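Local coordinates for adenosine monophosphate-protein transferase (Sulfolobus tokodaii, PDB 2EKM) that is of uncharacterised function but belongs to the adenosine-specific kinase family and may transfer adenosine monophosphate to proteins, at residues F49-A52 against R56-R59. Numbering follows the deposited sequence.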
loop_
_atom_site.group_PDB
_atom_site.type_symbol
_atom_site.label_atom_id
_atom_site.label_comp_id
_atom_site.label_asym_id
_atom_site.label_seq_id
_atom_site.Cartn_x
_atom_site.Cartn_y
_atom_site.Cartn_z
ATOM N N PHE A 49 15.837 2.289 -8.784
ATOM C CA PHE A 49 14.869 1.206 -8.955
ATOM C C PHE A 49 15.581 -0.142 -9.050
ATOM O O PHE A 49 16.518 -0.305 -9.830
ATOM C CB PHE A 49 14.037 1.442 -10.221
ATOM C CG PHE A 49 13.145 0.289 -10.590
ATOM C CD1 PHE A 49 12.084 -0.086 -9.763
ATOM C CD2 PHE A 49 13.360 -0.421 -11.769
ATOM C CE1 PHE A 49 11.252 -1.148 -10.110
ATOM C CE2 PHE A 49 12.532 -1.488 -12.126
ATOM C CZ PHE A 49 11.478 -1.853 -11.298
ATOM N N CYS A 50 15.123 -1.108 -8.264
ATOM C CA CYS A 50 15.737 -2.428 -8.255
ATOM C C CYS A 50 15.184 -3.409 -9.287
ATOM O O CYS A 50 14.206 -4.114 -9.027
ATOM C CB CYS A 50 15.625 -3.053 -6.862
ATOM S SG CYS A 50 16.540 -2.184 -5.553
ATOM N N GLU A 51 15.805 -3.445 -10.462
ATOM C CA GLU A 51 15.396 -4.387 -11.502
ATOM C C GLU A 51 15.552 -5.755 -10.830
ATOM O O GLU A 51 16.601 -6.049 -10.254
ATOM C CB GLU A 51 16.324 -4.258 -12.707
ATOM C CG GLU A 51 16.144 -5.325 -13.764
ATOM C CD GLU A 51 17.125 -5.159 -14.904
ATOM O OE1 GLU A 51 18.321 -4.916 -14.629
ATOM O OE2 GLU A 51 16.703 -5.273 -16.070
ATOM N N ALA A 52 14.519 -6.587 -10.902
ATOM C CA ALA A 52 14.541 -7.881 -10.218
ATOM C C ALA A 52 14.808 -9.119 -11.065
ATOM O O ALA A 52 14.723 -10.245 -10.565
ATOM C CB ALA A 52 13.229 -8.060 -9.447
ATOM N N ARG A 56 19.563 -7.520 -13.174
ATOM C CA ARG A 56 19.312 -7.159 -11.780
ATOM C C ARG A 56 20.114 -5.931 -11.354
ATOM O O ARG A 56 20.741 -5.919 -10.293
ATOM C CB ARG A 56 19.668 -8.346 -10.878
ATOM C CG ARG A 56 18.827 -9.592 -11.149
ATOM C CD ARG A 56 19.507 -10.851 -10.628
ATOM N NE ARG A 56 19.827 -10.769 -9.205
ATOM C CZ ARG A 56 20.395 -11.751 -8.516
ATOM N NH1 ARG A 56 20.706 -12.891 -9.126
ATOM N NH2 ARG A 56 20.649 -11.603 -7.220
ATOM N N LEU A 57 20.075 -4.893 -12.180
ATOM C CA LEU A 57 20.811 -3.667 -11.907
ATOM C C LEU A 57 19.968 -2.562 -11.285
ATOM O O LEU A 57 18.779 -2.425 -11.585
ATOM C CB LEU A 57 21.422 -3.133 -13.206
ATOM C CG LEU A 57 22.446 -4.019 -13.912
ATOM C CD1 LEU A 57 22.805 -3.426 -15.276
ATOM C CD2 LEU A 57 23.679 -4.144 -13.033
ATOM N N ILE A 58 20.591 -1.777 -10.410
ATOM C CA ILE A 58 19.904 -0.647 -9.800
ATOM C C ILE A 58 19.805 0.359 -10.943
ATOM O O ILE A 58 20.827 0.836 -11.438
ATOM C CB ILE A 58 20.734 0.008 -8.668
ATOM C CG1 ILE A 58 20.956 -0.977 -7.515
ATOM C CG2 ILE A 58 20.034 1.270 -8.181
ATOM C CD1 ILE A 58 19.710 -1.346 -6.751
ATOM N N ARG A 59 18.584 0.661 -11.376
ATOM C CA ARG A 59 18.378 1.613 -12.459
ATOM C C ARG A 59 18.141 2.979 -11.830
ATOM O O ARG A 59 17.450 3.087 -10.817
ATOM C CB ARG A 59 17.183 1.186 -13.306
ATOM C CG ARG A 59 17.309 -0.231 -13.840
ATOM C CD ARG A 59 18.567 -0.398 -14.678
ATOM N NE ARG A 59 18.635 -1.721 -15.294
ATOM C CZ ARG A 59 19.135 -1.953 -16.504
ATOM N NH1 ARG A 59 19.615 -0.951 -17.231
ATOM N NH2 ARG A 59 19.142 -3.185 -16.995
#
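Glu51 reaches Arg59 with its CG trans to the backbone nitrogen (chi1 171°) and the next torsion also extended, while Arg59 bends at chi2 (-58°), which brings the NE/NH2 edge of its guanidinium up to the carboxylate. The two side chains run at a slant to each other, their flat ends turned 71° apart. Arg59 NH2 gives a salt bridge to Glu51 OE1 at 3.0 Å; the oxygen lies close to the guanidinium plane, whereas the nitrogen approaches on the syn side but well out of the carboxylate plane. NE to OE1 and NH2 to OE2 add weaker bonds. The anti lone pair of OE1 takes a nearly straight hydrogen bond from Leu57 N, also 3.0 Å long, so one carboxylate oxygen ties together a backbone amide and an arginine, and both should stabilise its negative charge. An alanine here removes the acceptor of Leu57 N, and would probably leave that amide without its mate and the Arg59 guanidinium held chiefly by Glu143 of the second subunit. Leu57 CD1 rests against one face of that group, toward its rim.

Next along the strands, Phe49 and Arg59 form an antiparallel hydrogen-bonded pair, with Phe49 N to Arg59 O at 2.7 Å and Arg59 N to Phe49 O at 2.8 Å. Cys50 and Ile58, the adjoining non-hydrogen-bonded pair, turn to the other face, where Cys50 SG meets Ile58 CD1 at 3.5 Å. The contact thus closes the loop end of the beta hairpin formed by strands 44-50 and 57-62. Cys50 and Ile58 pack on helix 65-78, Phe49 and Arg59 on helix 28-37. Arg59 NH1 bridges to Glu143 of the second subunit, a strand of which pairs in parallel with Leu57 and Ile58, continuing the sheet beyond strand 57-62 across the interface.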